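Local atomic coordinates of anti-restriction endonuclease (Enterobacteria phage T4, PDB entry 3WX4), a protein that mimics DNA, strongly inhibits the host McrA restriction endonuclease and inhibits DNA binding by the bacterial histone-like protein H-NS. Residues V9-Y22 and Y52-P65. Sequence-based numbering, arbitrary orientation.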
loop_
_atom_site.group_PDB
_atom_site.type_symbol
_atom_site.label_atom_id
_atom_site.label_comp_id
_atom_site.label_asym_id
_atom_site.label_seq_id
_atom_site.Cartn_x
_atom_site.Cartn_y
_atom_site.Cartn_z
ATOM N N VAL A 9 5.441 -1.364 -11.260
ATOM C CA VAL A 9 4.532 -2.328 -11.841
ATOM C C VAL A 9 3.283 -2.613 -11.020
ATOM O O VAL A 9 3.361 -2.759 -9.805
ATOM C CB VAL A 9 5.276 -3.658 -12.091
ATOM C CG1 VAL A 9 4.343 -4.662 -12.777
ATOM C CG2 VAL A 9 6.521 -3.384 -12.996
ATOM N N GLN A 10 2.131 -2.679 -11.682
ATOM C CA GLN A 10 0.868 -3.051 -11.013
ATOM C C GLN A 10 0.501 -4.400 -11.661
ATOM O O GLN A 10 0.357 -4.462 -12.880
ATOM C CB GLN A 10 -0.244 -2.031 -11.299
ATOM C CG GLN A 10 -1.650 -2.564 -10.949
ATOM C CD GLN A 10 -2.774 -1.522 -11.143
ATOM O OE1 GLN A 10 -3.872 -1.847 -11.647
ATOM N NE2 GLN A 10 -2.519 -0.288 -10.724
ATOM N N TYR A 11 0.357 -5.472 -10.879
ATOM C CA TYR A 11 0.061 -6.776 -11.446
ATOM C C TYR A 11 -1.435 -7.079 -11.385
ATOM O O TYR A 11 -2.116 -6.550 -10.512
ATOM C CB TYR A 11 0.764 -7.872 -10.642
ATOM C CG TYR A 11 2.260 -7.771 -10.690
ATOM C CD1 TYR A 11 2.967 -8.355 -11.726
ATOM C CD2 TYR A 11 2.963 -7.007 -9.755
ATOM C CE1 TYR A 11 4.359 -8.175 -11.850
ATOM C CE2 TYR A 11 4.354 -6.825 -9.876
ATOM C CZ TYR A 11 5.029 -7.416 -10.941
ATOM O OH TYR A 11 6.386 -7.196 -11.155
ATOM N N THR A 12 -1.911 -7.919 -12.311
ATOM C CA THR A 12 -3.293 -8.386 -12.285
ATOM C C THR A 12 -3.137 -9.844 -11.909
ATOM O O THR A 12 -2.537 -10.645 -12.648
ATOM C CB THR A 12 -3.969 -8.270 -13.635
ATOM O OG1 THR A 12 -4.128 -6.899 -13.944
ATOM C CG2 THR A 12 -5.333 -8.923 -13.598
ATOM N N PHE A 13 -3.619 -10.183 -10.731
ATOM C CA PHE A 13 -3.520 -11.534 -10.229
ATOM C C PHE A 13 -4.915 -12.156 -10.311
ATOM O O PHE A 13 -5.851 -11.610 -9.733
ATOM C CB PHE A 13 -3.053 -11.480 -8.765
ATOM C CG PHE A 13 -2.786 -12.819 -8.169
ATOM C CD1 PHE A 13 -3.326 -13.164 -6.931
ATOM C CD2 PHE A 13 -1.973 -13.747 -8.834
ATOM C CE1 PHE A 13 -3.079 -14.402 -6.349
ATOM C CE2 PHE A 13 -1.698 -14.999 -8.276
ATOM C CZ PHE A 13 -2.251 -15.345 -7.017
ATOM N N LYS A 14 -5.059 -13.266 -11.034
ATOM C CA LYS A 14 -6.352 -13.936 -11.149
ATOM C C LYS A 14 -6.428 -15.011 -10.121
ATOM O O LYS A 14 -5.520 -15.835 -10.011
ATOM C CB LYS A 14 -6.506 -14.561 -12.528
ATOM C CG LYS A 14 -7.814 -15.326 -12.782
ATOM C CD LYS A 14 -7.880 -15.610 -14.315
ATOM C CE LYS A 14 -8.844 -16.698 -14.640
ATOM N NZ LYS A 14 -8.651 -17.132 -16.035
ATOM N N ILE A 15 -7.495 -15.017 -9.332
ATOM C CA ILE A 15 -7.624 -16.032 -8.338
ATOM C C ILE A 15 -8.766 -16.866 -8.830
ATOM O O ILE A 15 -9.952 -16.522 -8.665
ATOM C CB ILE A 15 -7.860 -15.416 -6.942
ATOM C CG1 ILE A 15 -6.686 -14.513 -6.581
ATOM C CG2 ILE A 15 -7.983 -16.501 -5.909
ATOM C CD1 ILE A 15 -6.823 -13.811 -5.222
ATOM N N ASP A 16 -8.419 -17.967 -9.503
ATOM C CA ASP A 16 -9.440 -18.852 -10.072
ATOM C C ASP A 16 -10.628 -19.255 -9.163
ATOM O O ASP A 16 -11.804 -19.147 -9.574
ATOM C CB ASP A 16 -8.797 -20.151 -10.561
ATOM C CG ASP A 16 -7.748 -19.932 -11.700
ATOM O OD1 ASP A 16 -7.688 -18.843 -12.360
ATOM O OD2 ASP A 16 -6.989 -20.915 -11.937
ATOM N N ILE A 17 -10.343 -19.759 -7.963
ATOM C CA ILE A 17 -11.431 -20.210 -7.123
ATOM C C ILE A 17 -12.390 -19.065 -6.742
ATOM O O ILE A 17 -13.589 -19.312 -6.531
ATOM C CB ILE A 17 -10.932 -20.950 -5.865
ATOM C CG1 ILE A 17 -12.041 -21.837 -5.350
ATOM C CG2 ILE A 17 -10.476 -19.966 -4.758
ATOM C CD1 ILE A 17 -11.576 -22.926 -4.335
ATOM N N LEU A 18 -11.880 -17.834 -6.683
ATOM C CA LEU A 18 -12.770 -16.692 -6.323
ATOM C C LEU A 18 -13.575 -16.303 -7.527
ATOM O O LEU A 18 -14.760 -15.930 -7.385
ATOM C CB LEU A 18 -11.990 -15.461 -5.825
ATOM C CG LEU A 18 -11.592 -15.599 -4.338
ATOM C CD1 LEU A 18 -10.568 -14.469 -4.001
ATOM C CD2 LEU A 18 -12.849 -15.553 -3.395
ATOM N N GLU A 19 -12.946 -16.354 -8.717
ATOM C CA GLU A 19 -13.704 -16.043 -9.929
ATOM C C GLU A 19 -14.857 -17.059 -10.055
ATOM O O GLU A 19 -15.988 -16.691 -10.389
ATOM C CB GLU A 19 -12.837 -16.146 -11.184
ATOM C CG GLU A 19 -13.634 -15.990 -12.475
ATOM C CD GLU A 19 -12.761 -16.074 -13.717
ATOM O OE1 GLU A 19 -11.950 -17.052 -13.762
ATOM O OE2 GLU A 19 -12.890 -15.192 -14.601
ATOM N N LYS A 20 -14.592 -18.335 -9.792
ATOM C CA LYS A 20 -15.651 -19.315 -9.872
ATOM C C LYS A 20 -16.734 -19.096 -8.804
ATOM O O LYS A 20 -17.911 -19.382 -9.060
ATOM C CB LYS A 20 -15.106 -20.732 -9.725
ATOM C CG LYS A 20 -14.597 -21.282 -11.013
ATOM C CD LYS A 20 -13.756 -22.529 -10.761
ATOM C CE LYS A 20 -13.738 -23.410 -12.015
ATOM N NZ LYS A 20 -15.131 -23.981 -12.329
ATOM N N LEU A 21 -16.333 -18.687 -7.594
ATOM C CA LEU A 21 -17.330 -18.433 -6.550
ATOM C C LEU A 21 -18.254 -17.283 -6.992
ATOM O O LEU A 21 -19.495 -17.327 -6.781
ATOM C CB LEU A 21 -16.641 -18.048 -5.234
ATOM C CG LEU A 21 -17.648 -17.808 -4.086
ATOM C CD1 LEU A 21 -18.292 -19.109 -3.725
ATOM C CD2 LEU A 21 -16.943 -17.198 -2.884
ATOM N N TYR A 22 -17.671 -16.252 -7.587
ATOM C CA TYR A 22 -18.462 -15.130 -8.056
ATOM C C TYR A 22 -19.543 -15.580 -9.037
ATOM O O TYR A 22 -20.673 -15.035 -9.068
ATOM C CB TYR A 22 -17.580 -14.088 -8.751
ATOM C CG TYR A 22 -18.370 -13.084 -9.570
ATOM C CD1 TYR A 22 -19.015 -11.969 -8.962
ATOM C CD2 TYR A 22 -18.515 -13.241 -10.928
ATOM C CE1 TYR A 22 -19.781 -11.071 -9.735
ATOM C CE2 TYR A 22 -19.269 -12.342 -11.709
ATOM C CZ TYR A 22 -19.908 -11.258 -11.106
ATOM O OH TYR A 22 -20.688 -10.379 -11.876
ATOM N N TYR A 52 -11.195 -4.882 -9.076
ATOM C CA TYR A 52 -11.430 -4.005 -10.224
ATOM C C TYR A 52 -12.946 -3.688 -10.268
ATOM O O TYR A 52 -13.734 -4.462 -9.755
ATOM C CB TYR A 52 -11.097 -4.729 -11.500
ATOM C CG TYR A 52 -9.617 -4.857 -11.710
ATOM C CD1 TYR A 52 -8.859 -3.790 -12.227
ATOM C CD2 TYR A 52 -8.971 -6.025 -11.384
ATOM C CE1 TYR A 52 -7.454 -3.914 -12.413
ATOM C CE2 TYR A 52 -7.588 -6.157 -11.571
ATOM C CZ TYR A 52 -6.850 -5.113 -12.081
ATOM O OH TYR A 52 -5.504 -5.297 -12.283
ATOM N N LYS A 53 -13.323 -2.592 -10.925
ATOM C CA LYS A 53 -14.730 -2.209 -11.039
ATOM C C LYS A 53 -15.465 -3.103 -12.059
ATOM O O LYS A 53 -16.666 -3.412 -11.908
ATOM C CB LYS A 53 -14.817 -0.732 -11.474
ATOM C CG LYS A 53 -14.411 0.270 -10.351
ATOM C CD LYS A 53 -14.100 1.661 -10.989
ATOM C CE LYS A 53 -13.567 2.684 -9.982
ATOM N NZ LYS A 53 -14.643 3.021 -8.967
ATOM N N ASP A 54 -14.758 -3.502 -13.101
ATOM C CA ASP A 54 -15.371 -4.388 -14.087
ATOM C C ASP A 54 -15.774 -5.714 -13.464
ATOM O O ASP A 54 -14.923 -6.493 -12.933
ATOM C CB ASP A 54 -14.407 -4.724 -15.246
ATOM C CG ASP A 54 -14.139 -3.547 -16.185
ATOM O OD1 ASP A 54 -14.947 -2.606 -16.220
ATOM O OD2 ASP A 54 -13.101 -3.566 -16.917
ATOM N N LEU A 55 -17.046 -6.064 -13.595
ATOM C CA LEU A 55 -17.470 -7.348 -13.072
ATOM C C LEU A 55 -16.873 -8.424 -13.983
ATOM O O LEU A 55 -16.724 -9.552 -13.572
ATOM C CB LEU A 55 -19.000 -7.461 -13.102
ATOM C CG LEU A 55 -19.661 -6.591 -12.017
ATOM C CD1 LEU A 55 -21.191 -6.691 -12.146
ATOM C CD2 LEU A 55 -19.240 -7.080 -10.673
ATOM N N SER A 56 -16.535 -8.097 -15.217
ATOM C CA SER A 56 -15.964 -9.184 -16.071
ATOM C C SER A 56 -14.574 -9.637 -15.462
ATOM O O SER A 56 -14.035 -10.705 -15.813
ATOM C CB SER A 56 -15.733 -8.667 -17.502
ATOM O OG SER A 56 -15.003 -7.439 -17.506
ATOM N N LYS A 57 -14.057 -8.805 -14.558
ATOM C CA LYS A 57 -12.794 -9.087 -13.891
ATOM C C LYS A 57 -12.996 -9.543 -12.471
ATOM O O LYS A 57 -12.026 -9.513 -11.668
ATOM C CB LYS A 57 -11.928 -7.857 -13.889
ATOM C CG LYS A 57 -11.461 -7.451 -15.286
ATOM C CD LYS A 57 -10.635 -6.144 -15.148
ATOM C CE LYS A 57 -10.082 -5.651 -16.510
ATOM N NZ LYS A 57 -11.102 -5.715 -17.620
ATOM N N ALA A 58 -14.226 -9.963 -12.131
ATOM C CA ALA A 58 -14.449 -10.444 -10.766
ATOM C C ALA A 58 -13.453 -11.593 -10.540
ATOM O O ALA A 58 -13.188 -12.380 -11.470
ATOM C CB ALA A 58 -15.896 -10.948 -10.597
ATOM N N GLY A 59 -12.946 -11.741 -9.314
ATOM C CA GLY A 59 -11.941 -12.771 -9.092
ATOM C C GLY A 59 -10.507 -12.339 -9.444
ATOM O O GLY A 59 -9.544 -13.093 -9.159
ATOM N N TYR A 60 -10.334 -11.182 -10.091
ATOM C CA TYR A 60 -8.996 -10.673 -10.412
ATOM C C TYR A 60 -8.717 -9.538 -9.439
ATOM O O TYR A 60 -9.630 -8.797 -9.087
ATOM C CB TYR A 60 -8.886 -10.007 -11.772
ATOM C CG TYR A 60 -9.313 -10.763 -13.003
ATOM C CD1 TYR A 60 -9.782 -12.081 -12.952
ATOM C CD2 TYR A 60 -9.233 -10.139 -14.239
ATOM C CE1 TYR A 60 -10.158 -12.751 -14.134
ATOM C CE2 TYR A 60 -9.594 -10.787 -15.385
ATOM C CZ TYR A 60 -10.053 -12.086 -15.320
ATOM O OH TYR A 60 -10.361 -12.682 -16.513
ATOM N N PHE A 61 -7.451 -9.359 -9.062
ATOM C CA PHE A 61 -7.045 -8.297 -8.111
ATOM C C PHE A 61 -5.880 -7.519 -8.657
ATOM O O PHE A 61 -5.049 -8.117 -9.353
ATOM C CB PHE A 61 -6.628 -8.935 -6.793
ATOM C CG PHE A 61 -7.750 -9.609 -6.116
ATOM C CD1 PHE A 61 -8.484 -8.930 -5.153
ATOM C CD2 PHE A 61 -8.174 -10.877 -6.539
ATOM C CE1 PHE A 61 -9.641 -9.496 -4.618
ATOM C CE2 PHE A 61 -9.334 -11.468 -6.024
ATOM C CZ PHE A 61 -10.081 -10.764 -5.052
ATOM N N TYR A 62 -5.820 -6.212 -8.413
ATOM C CA TYR A 62 -4.620 -5.495 -8.849
ATOM C C TYR A 62 -3.691 -5.689 -7.657
ATOM O O TYR A 62 -4.162 -5.836 -6.514
ATOM C CB TYR A 62 -4.849 -4.008 -9.151
ATOM C CG TYR A 62 -5.372 -3.144 -8.006
ATOM C CD1 TYR A 62 -4.535 -2.759 -6.969
ATOM C CD2 TYR A 62 -6.709 -2.713 -7.983
ATOM C CE1 TYR A 62 -4.993 -1.967 -5.921
ATOM C CE2 TYR A 62 -7.206 -1.926 -6.941
ATOM C CZ TYR A 62 -6.339 -1.553 -5.905
ATOM O OH TYR A 62 -6.742 -0.805 -4.828
ATOM N N VAL A 63 -2.378 -5.744 -7.909
ATOM C CA VAL A 63 -1.424 -5.956 -6.815
ATOM C C VAL A 63 -0.223 -5.048 -7.113
ATOM O O VAL A 63 0.288 -5.058 -8.247
ATOM C CB VAL A 63 -0.948 -7.419 -6.765
ATOM C CG1 VAL A 63 0.066 -7.597 -5.664
ATOM C CG2 VAL A 63 -2.111 -8.342 -6.474
ATOM N N ILE A 64 0.145 -4.214 -6.145
ATOM C CA ILE A 64 1.275 -3.307 -6.267
ATOM C C ILE A 64 2.172 -3.506 -5.042
ATOM O O ILE A 64 1.833 -3.095 -3.921
ATOM C CB ILE A 64 0.831 -1.830 -6.327
ATOM C CG1 ILE A 64 -0.149 -1.633 -7.484
ATOM C CG2 ILE A 64 2.061 -0.899 -6.626
ATOM C CD1 ILE A 64 -0.971 -0.343 -7.370
ATOM N N PRO A 65 3.329 -4.163 -5.240
ATOM C CA PRO A 65 4.294 -4.428 -4.164
ATOM C C PRO A 65 5.099 -3.171 -3.905
ATOM O O PRO A 65 5.293 -2.358 -4.827
ATOM C CB PRO A 65 5.145 -5.565 -4.748
ATOM C CG PRO A 65 5.231 -5.173 -6.185
ATOM C CD PRO A 65 3.781 -4.756 -6.511
#
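Tyr-11 to Lys-14 pair antiparallel with Tyr-60 to Val-63, joining the strand that is outermost within the chain's own sheet to the central one, and the contact then runs on into the helix that begins at Asp-16. Tyr-11 and Val-63 exchange N-H...O=C bonds, and so do Phe-13 and Phe-61; beyond the last pair, Ile-15 N, at the helix N-cap, donates to Gly-59 O (2.8 Å). On one face, Thr-12 OG1 and Tyr-52 OH share a hydrogen bond of 2.7 Å. With its CG anti to the backbone N (chi1 179°), the extended Lys-14 chain lies alongside the Tyr-60 ring, CD 3.7 Å from CE1. On the other face, Phe-61 meets the methyls Ile-15 CD1, 3.5 Å from its CD2, and Leu-18 CD1, 3.8 Å from its CE2, while helix 26-43 packs on it through Val-33. Gly-59, with positive phi (84°) in the type II turn 57-60 and no side chain, brings its CA to 3.7 Å from Glu-19 N, so the turn lies close against the helix backbone. One residue earlier, Ala-58 CB sits over the centre of the Tyr-22 ring, 3.5 Å from the centroid, a CH-pi contact. Gln-10 to Phe-13 also pair with a strand of the second subunit, making this an antiparallel ladder within a sheet continued across a dimer interface.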